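Local coordinates for putative carboxynorspermidine decarboxylase protein (Sinorhizobium meliloti, PDB 3MT1) that probably decarboxylates carboxynorspermidine and carboxyspermidine to norspermidine and spermidine, as a homodimeric pyridoxal-phosphate enzyme of polyamine biosynthesis, at residues A93-F98 with V191-L196. Residues are numbered along the deposited sequence; the frame is centred on the assembly and turned at random.
Sequences ADKIIF and VDWVSL
The ammonium nitrogen NZ of Lys-95, whose carbon chain lies over one face of the Trp-193 indole, is gripped by a salt bridge to Glu-73 and a hydrogen bond with Tyr-228. At 5.2 Å from the centroid of the Trp-193 five-membered ring, Lys-95 NZ makes at most a weak cation-pi attraction. The methylenes make the contact. Lys-95 CE is 3.7 Å from that centroid of Trp-193, 9° off the ring normal, a CH-pi contact, and Lys-95 CD is 3.6 Å from Trp-193 CE2. A lysine suits this place because its chain spreads apolar carbon over the indole, while the bend at chi4 (64°) carries NZ on to Glu-73 and Tyr-228. Strands 95-98 and 193-195 are the fourth and seventh of the eight-stranded parallel beta/alpha (TIM) barrel, not sheet neighbours, so these side chains meet across its interior. A large flat side chain suits position 193, since the CA atoms of Lys-95 and Trp-193 are 10.3 Å apart; Asn-157 OD1 accepts its NE1 proton. At the ring's edge, in plane, Ile-97 CG1 is 3.8 Å from Trp-193 CH2. Were Trp-193 replaced by alanine, the lysine methylenes and Ile-97 would be likely to lose their apolar partner, and Asn-157 OD1 the NE1 hydrogen.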
loop_
_atom_site.group_PDB
_atom_site.type_symbol
_atom_site.label_atom_id
_atom_site.label_comp_id
_atom_site.label_asym_id
_atom_site.label_seq_id
_atom_site.Cartn_x
_atom_site.Cartn_y
_atom_site.Cartn_z
ATOM N N ALA B 93 19.386 6.440 18.639
ATOM C CA ALA B 93 19.220 7.852 18.307
ATOM C C ALA B 93 20.224 8.758 19.016
ATOM O O ALA B 93 20.626 8.474 20.137
ATOM C CB ALA B 93 17.794 8.301 18.631
ATOM N N ASP B 94 20.610 9.854 18.367
ATOM C CA ASP B 94 21.361 10.937 19.012
ATOM C C ASP B 94 20.445 12.018 19.542
ATOM O O ASP B 94 20.733 12.677 20.526
ATOM C CB ASP B 94 22.317 11.550 18.008
ATOM C CG ASP B 94 23.392 10.583 17.599
ATOM O OD1 ASP B 94 24.044 10.031 18.509
ATOM O OD2 ASP B 94 23.573 10.354 16.385
ATOM N N LYS B 95 19.330 12.201 18.867
ATOM C CA LYS B 95 18.309 13.094 19.315
ATOM C C LYS B 95 17.005 12.330 19.245
ATOM O O LYS B 95 16.831 11.417 18.400
ATOM C CB LYS B 95 18.308 14.364 18.459
ATOM C CG LYS B 95 19.566 15.203 18.734
ATOM C CD LYS B 95 19.529 16.575 18.094
ATOM C CE LYS B 95 20.830 17.369 18.261
ATOM N NZ LYS B 95 21.960 16.679 17.552
ATOM N N ILE B 96 16.105 12.666 20.168
ATOM C CA ILE B 96 14.777 12.065 20.202
ATOM C C ILE B 96 13.800 13.205 20.347
ATOM O O ILE B 96 14.077 14.174 21.045
ATOM C CB ILE B 96 14.627 11.018 21.342
ATOM C CG1 ILE B 96 13.323 10.219 21.158
ATOM C CG2 ILE B 96 14.691 11.662 22.698
ATOM C CD1 ILE B 96 13.196 9.020 22.091
ATOM N N ILE B 97 12.685 13.110 19.642
ATOM C CA ILE B 97 11.685 14.147 19.652
ATOM C C ILE B 97 10.335 13.571 20.016
ATOM O O ILE B 97 9.956 12.466 19.578
ATOM C CB ILE B 97 11.628 14.848 18.311
ATOM C CG1 ILE B 97 12.959 15.571 18.104
ATOM C CG2 ILE B 97 10.434 15.819 18.229
ATOM C CD1 ILE B 97 13.590 15.298 16.773
ATOM N N PHE B 98 9.633 14.316 20.869
ATOM C CA PHE B 98 8.345 13.884 21.364
ATOM C C PHE B 98 7.305 14.810 20.862
ATOM O O PHE B 98 7.555 16.014 20.696
ATOM C CB PHE B 98 8.298 13.836 22.875
ATOM C CG PHE B 98 9.398 13.030 23.478
ATOM C CD1 PHE B 98 9.269 11.656 23.614
ATOM C CD2 PHE B 98 10.583 13.648 23.907
ATOM C CE1 PHE B 98 10.297 10.903 24.171
ATOM C CE2 PHE B 98 11.596 12.916 24.460
ATOM C CZ PHE B 98 11.455 11.531 24.589
ATOM N N VAL B 191 16.857 27.416 23.675
ATOM C CA VAL B 191 17.309 26.050 23.426
ATOM C C VAL B 191 18.508 26.102 22.517
ATOM O O VAL B 191 18.908 27.179 22.088
ATOM C CB VAL B 191 16.219 25.153 22.803
ATOM C CG1 VAL B 191 15.054 25.012 23.746
ATOM C CG2 VAL B 191 15.755 25.695 21.478
ATOM N N ASP B 192 19.098 24.954 22.207
ATOM C CA ASP B 192 20.272 25.030 21.378
ATOM C C ASP B 192 20.211 24.322 20.036
ATOM O O ASP B 192 21.189 24.333 19.310
ATOM C CB ASP B 192 21.556 24.749 22.177
ATOM C CG ASP B 192 21.565 23.403 22.776
ATOM O OD1 ASP B 192 21.010 22.524 22.107
ATOM O OD2 ASP B 192 22.100 23.223 23.896
ATOM N N TRP B 193 19.048 23.778 19.667
ATOM C CA TRP B 193 18.842 23.309 18.285
ATOM C C TRP B 193 17.388 23.301 17.863
ATOM O O TRP B 193 16.494 23.136 18.686
ATOM C CB TRP B 193 19.467 21.935 18.028
ATOM C CG TRP B 193 18.928 20.847 18.894
ATOM C CD1 TRP B 193 19.458 20.419 20.063
ATOM C CD2 TRP B 193 17.743 20.041 18.670
ATOM N NE1 TRP B 193 18.693 19.385 20.583
ATOM C CE2 TRP B 193 17.636 19.144 19.758
ATOM C CE3 TRP B 193 16.769 20.001 17.664
ATOM C CZ2 TRP B 193 16.604 18.220 19.881
ATOM C CZ3 TRP B 193 15.727 19.072 17.786
ATOM C CH2 TRP B 193 15.662 18.189 18.893
ATOM N N VAL B 194 17.176 23.456 16.559
ATOM C CA VAL B 194 15.845 23.491 15.947
ATOM C C VAL B 194 15.857 22.717 14.648
ATOM O O VAL B 194 16.794 22.835 13.856
ATOM C CB VAL B 194 15.411 24.928 15.591
ATOM C CG1 VAL B 194 14.070 24.909 14.875
ATOM C CG2 VAL B 194 15.288 25.765 16.836
ATOM N N SER B 195 14.821 21.927 14.429
ATOM C CA SER B 195 14.664 21.250 13.170
ATOM C C SER B 195 13.503 21.875 12.448
ATOM O O SER B 195 12.361 21.917 12.968
ATOM C CB SER B 195 14.380 19.774 13.367
ATOM O OG SER B 195 13.487 19.338 12.341
ATOM N N LEU B 196 13.779 22.356 11.247
ATOM C CA LEU B 196 12.739 23.003 10.485
ATOM C C LEU B 196 11.951 22.052 9.599
ATOM O O LEU B 196 11.132 22.509 8.827
ATOM C CB LEU B 196 13.306 24.163 9.675
ATOM C CG LEU B 196 13.800 25.309 10.546
ATOM C CD1 LEU B 196 14.554 26.342 9.682
ATOM C CD2 LEU B 196 12.631 25.915 11.334
#